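Local coordinates for protein Alpha/beta fold hydrolase (Pseudomonas aeruginosa, PDB 6I8W) that is a membrane-bound phospholipase A and bacterial virulence factor of the alpha/beta hydrolase fold that degrades membrane phospholipids, at residues L65-G70 and H132-S137; L157-N162 and T250-G255. All coordinates share one frame; numbering follows the deposited sequence.

Contact 1 and contact 2 are neighbouring pairs of parallel strands in the central sheet of an alpha/beta hydrolase, their centres about 9 Å apart. Strands 131-136 and 154-160 join them: Leu133 O lies 2.8 Å from Ala158 N, a probable hydrogen bond, and on the face shared by Ala134 and Ala158 the two CB atoms pack 3.9 Å apart. At the C-terminal ends, Asn136 ND2 probably donates to Ile160 O at 2.9 Å. These ends converge on the putative triad of Ser137, His286 and Asp258. Between nearest atoms, the bound myristic acid is about 3 Å from the side chain of Asn136 but about 8 Å from that of Asp161.

Contact 1: residues L65-G70 and H132-S137; sequences LLLIHG and HLAGNS
Leu66 and Ile68 stitch strand 65-68 to strand 132-136 in parallel, the axes 4.6 Å apart at closest approach with 16° between their directions. Leu66 uses both backbone polar atoms: its N gives to His132 O at 2.8 Å and its O accepts from Ala134 N at 2.9 Å. Ile68 N then bonds to Ala134 O and Ile68 O to Asn136 N. At the strand's end, Gly135 and Ser137 belong to a probable nucleophile elbow (GxSxG) of alpha/beta hydrolases. The positive phi of Ser137 marks this strained turn; in one of two conformers its OG is hydrogen-bonded to His286 NE2, probably within the triad. Gly70 N donates to a water that can donate to Asn136 OD1, 2.7 Å away, although other acceptors compete; Asn136 ND2 is held by the carbonyls of Ile160 and His286. Myristic acid touches Gly70 and Asn136. Leu65 has CG anti to its carbonyl carbon (chi1 -48°), which brings CD2 to 3.5 Å from His132 CB, obliquely against the imidazole, whose ND1 bonds to Ser156 OG. On that face Leu67 CD2 meets Ala134 CB. On the other, Leu66 and Leu133 lie side by side, their CD2 atoms 3.9 Å apart.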
# COMPACT_ATOMS: atom_id res chain seq x y z
N LEU A 65 -4.20 12.90 -6.78
CA LEU A 65 -3.32 12.23 -5.83
C LEU A 65 -3.33 10.74 -6.16
O LEU A 65 -4.38 10.11 -6.11
CB LEU A 65 -3.77 12.41 -4.37
CG LEU A 65 -4.14 13.79 -3.84
CD1 LEU A 65 -4.61 13.68 -2.39
CD2 LEU A 65 -2.94 14.71 -3.93
N LEU A 66 -2.16 10.19 -6.45
CA LEU A 66 -2.07 8.76 -6.74
C LEU A 66 -1.39 8.05 -5.58
O LEU A 66 -0.23 8.35 -5.24
CB LEU A 66 -1.31 8.52 -8.06
CG LEU A 66 -1.02 7.07 -8.43
CD1 LEU A 66 -2.31 6.27 -8.53
CD2 LEU A 66 -0.26 7.02 -9.75
N LEU A 67 -2.09 7.10 -4.98
CA LEU A 67 -1.65 6.45 -3.75
C LEU A 67 -1.21 5.02 -4.04
O LEU A 67 -1.94 4.25 -4.67
CB LEU A 67 -2.79 6.45 -2.71
CG LEU A 67 -3.53 7.77 -2.48
CD1 LEU A 67 -4.65 7.60 -1.44
CD2 LEU A 67 -2.56 8.87 -2.04
N ILE A 68 -0.03 4.66 -3.54
CA ILE A 68 0.56 3.35 -3.88
C ILE A 68 0.85 2.54 -2.62
O ILE A 68 1.70 2.91 -1.81
CB ILE A 68 1.86 3.52 -4.70
CG1 ILE A 68 1.67 4.51 -5.85
CG2 ILE A 68 2.37 2.16 -5.20
CD1 ILE A 68 2.96 4.81 -6.62
N HIS A 69 0.15 1.42 -2.47
CA HIS A 69 0.29 0.57 -1.29
C HIS A 69 1.64 -0.17 -1.24
O HIS A 69 2.40 -0.19 -2.22
CB HIS A 69 -0.86 -0.44 -1.28
CG HIS A 69 -0.77 -1.42 -2.41
ND1 HIS A 69 0.11 -2.48 -2.40
CD2 HIS A 69 -1.39 -1.46 -3.62
CE1 HIS A 69 0.01 -3.15 -3.54
NE2 HIS A 69 -0.89 -2.55 -4.30
N GLY A 70 1.90 -0.84 -0.12
CA GLY A 70 3.15 -1.55 0.06
C GLY A 70 3.04 -3.05 -0.17
O GLY A 70 2.05 -3.54 -0.70
N HIS A 132 0.23 14.27 -7.90
CA HIS A 132 0.94 14.09 -6.65
C HIS A 132 1.02 12.60 -6.39
O HIS A 132 0.06 11.88 -6.63
CB HIS A 132 0.22 14.77 -5.49
CG HIS A 132 -0.02 16.23 -5.71
ND1 HIS A 132 0.83 17.20 -5.22
CD2 HIS A 132 -1.00 16.88 -6.38
CE1 HIS A 132 0.37 18.39 -5.56
NE2 HIS A 132 -0.74 18.22 -6.27
N LEU A 133 2.17 12.14 -5.92
CA LEU A 133 2.38 10.73 -5.60
C LEU A 133 2.50 10.55 -4.11
O LEU A 133 3.16 11.35 -3.45
CB LEU A 133 3.67 10.21 -6.25
CG LEU A 133 3.75 9.97 -7.75
CD1 LEU A 133 5.20 9.61 -8.12
CD2 LEU A 133 2.80 8.83 -8.10
N ALA A 134 1.90 9.50 -3.58
CA ALA A 134 2.17 9.08 -2.21
C ALA A 134 2.31 7.56 -2.18
O ALA A 134 1.52 6.85 -2.79
CB ALA A 134 1.06 9.53 -1.25
N GLY A 135 3.32 7.06 -1.48
CA GLY A 135 3.52 5.63 -1.41
C GLY A 135 3.97 5.18 -0.05
O GLY A 135 4.78 5.85 0.61
N ASN A 136 3.45 4.03 0.38
CA ASN A 136 3.86 3.43 1.64
C ASN A 136 4.78 2.22 1.42
O ASN A 136 4.47 1.32 0.64
CB ASN A 136 2.62 3.02 2.43
CG ASN A 136 2.95 2.16 3.65
OD1 ASN A 136 2.56 1.00 3.71
ND2 ASN A 136 3.64 2.74 4.62
N SER A 137 5.90 2.21 2.15
CA SER A 137 6.80 1.07 2.14
C SER A 137 7.30 0.72 0.73
O SER A 137 7.91 1.54 0.07
CB SER A 137 6.11 -0.12 2.80
OG SER A 137 7.03 -1.11 3.21
O HOH W 1 0.48 -0.04 2.28

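Contact 2: residues L157-N162 and T250-G255; sequences LALIDN and TLLLWG
Asp161 and Trp254 meet where strands 157-160 and 250-255, parallel neighbours of the hydrolase sheet, reach their C-terminal ends. Behind them Leu251 is held from both backbone atoms, its N by Leu157 O and its O by Leu159 N, and Leu253 likewise bridges Leu159 O and Asp161 N. The CA of Asp161 stands 3.4 Å from the centroid of the Trp254 six-membered ring, almost on the ring normal, a CH-pi contact. From there the side chain crosses the indole obliquely, its carboxylate 30° from the ring plane. Its CB lies 4.2 Å from Trp254 CE2, and CG is 3.8 Å from Gly255 N. OD1 comes within 3.2 Å of Leu253 O. OD2 passes over the indole face, 3.3 Å from Trp254 CD1, and takes Gly255 N at 3.1 Å through its syn lone pair, nearly straight (168° at the hydrogen). Asp258 OD2, of the putative triad, lies close to Asp161 OD2. Asn162 OD1, buried with no hydrogen-bond partner, lies at the ring's edge, 3.2 Å from Trp254 CZ3; the indole NE1 bonds to Leu261 O. For the Asp161 carboxylate, OD1 beside a carbonyl and OD2 over a pi face are unfavourable, probably offset in part by the Gly255 N-H.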
# COMPACT_ATOMS: atom_id res chain seq x y z
N LEU A 157 5.74 14.53 -3.85
CA LEU A 157 6.00 13.15 -3.49
C LEU A 157 5.90 12.99 -1.99
O LEU A 157 6.47 13.78 -1.24
CB LEU A 157 7.38 12.73 -3.98
CG LEU A 157 7.91 11.38 -3.50
CD1 LEU A 157 7.07 10.24 -4.09
CD2 LEU A 157 9.38 11.24 -3.90
N ALA A 158 5.16 11.99 -1.54
CA ALA A 158 5.07 11.70 -0.12
C ALA A 158 5.54 10.27 0.07
O ALA A 158 4.97 9.32 -0.49
CB ALA A 158 3.64 11.89 0.42
N LEU A 159 6.59 10.13 0.86
CA LEU A 159 7.17 8.83 1.15
C LEU A 159 6.76 8.49 2.56
O LEU A 159 7.22 9.09 3.52
CB LEU A 159 8.70 8.86 0.99
CG LEU A 159 9.16 9.18 -0.43
CD1 LEU A 159 10.70 9.30 -0.51
CD2 LEU A 159 8.65 8.10 -1.39
N ILE A 160 5.85 7.53 2.68
CA ILE A 160 5.31 7.18 3.98
C ILE A 160 5.95 5.87 4.43
O ILE A 160 5.53 4.80 3.98
CB ILE A 160 3.77 7.07 3.92
CG1 ILE A 160 3.19 8.43 3.45
CG2 ILE A 160 3.18 6.65 5.28
CD1 ILE A 160 1.68 8.42 3.20
N ASP A 161 6.97 5.96 5.28
CA ASP A 161 7.70 4.77 5.71
C ASP A 161 8.14 3.95 4.49
O ASP A 161 7.85 2.76 4.41
CB ASP A 161 6.84 3.91 6.65
CG ASP A 161 6.34 4.69 7.86
OD1 ASP A 161 5.52 5.62 7.67
OD2 ASP A 161 6.75 4.38 9.01
N ASN A 162 8.82 4.59 3.55
CA ASN A 162 9.21 3.93 2.30
C ASN A 162 10.39 2.99 2.47
O ASN A 162 11.25 3.23 3.31
CB ASN A 162 9.57 4.98 1.25
CG ASN A 162 10.76 5.82 1.67
OD1 ASN A 162 10.66 6.65 2.57
ND2 ASN A 162 11.89 5.62 1.00
N THR A 250 9.23 16.86 -1.48
CA THR A 250 9.12 15.49 -1.01
C THR A 250 8.86 15.45 0.49
O THR A 250 9.66 15.96 1.28
CB THR A 250 10.41 14.68 -1.34
OG1 THR A 250 10.60 14.66 -2.76
CG2 THR A 250 10.31 13.25 -0.82
N LEU A 251 7.74 14.85 0.86
CA LEU A 251 7.40 14.67 2.26
C LEU A 251 7.95 13.33 2.73
O LEU A 251 7.69 12.29 2.11
CB LEU A 251 5.89 14.73 2.47
CG LEU A 251 5.40 14.39 3.89
CD1 LEU A 251 5.96 15.38 4.92
CD2 LEU A 251 3.85 14.37 3.93
N LEU A 252 8.72 13.36 3.82
CA LEU A 252 9.17 12.15 4.50
C LEU A 252 8.33 11.99 5.75
O LEU A 252 8.44 12.80 6.67
CB LEU A 252 10.67 12.24 4.87
CG LEU A 252 11.58 12.63 3.71
CD1 LEU A 252 13.04 12.74 4.16
CD2 LEU A 252 11.43 11.60 2.57
N LEU A 253 7.46 10.98 5.78
CA LEU A 253 6.60 10.80 6.95
C LEU A 253 6.78 9.40 7.54
O LEU A 253 6.73 8.41 6.81
CB LEU A 253 5.12 11.04 6.58
CG LEU A 253 4.09 11.03 7.72
CD1 LEU A 253 2.90 11.97 7.46
CD2 LEU A 253 3.57 9.59 7.98
N TRP A 254 6.98 9.33 8.86
CA TRP A 254 7.27 8.06 9.53
C TRP A 254 6.44 7.89 10.78
O TRP A 254 6.08 8.87 11.43
CB TRP A 254 8.76 7.98 9.91
CG TRP A 254 9.45 6.73 9.39
CD1 TRP A 254 9.67 5.56 10.07
CD2 TRP A 254 10.00 6.54 8.08
NE1 TRP A 254 10.32 4.66 9.26
CE2 TRP A 254 10.53 5.24 8.03
CE3 TRP A 254 10.08 7.35 6.94
CZ2 TRP A 254 11.14 4.72 6.89
CZ3 TRP A 254 10.69 6.84 5.81
CH2 TRP A 254 11.21 5.53 5.79
N GLY A 255 6.14 6.63 11.11
CA GLY A 255 5.73 6.28 12.46
C GLY A 255 7.00 6.04 13.25
O GLY A 255 7.84 5.25 12.81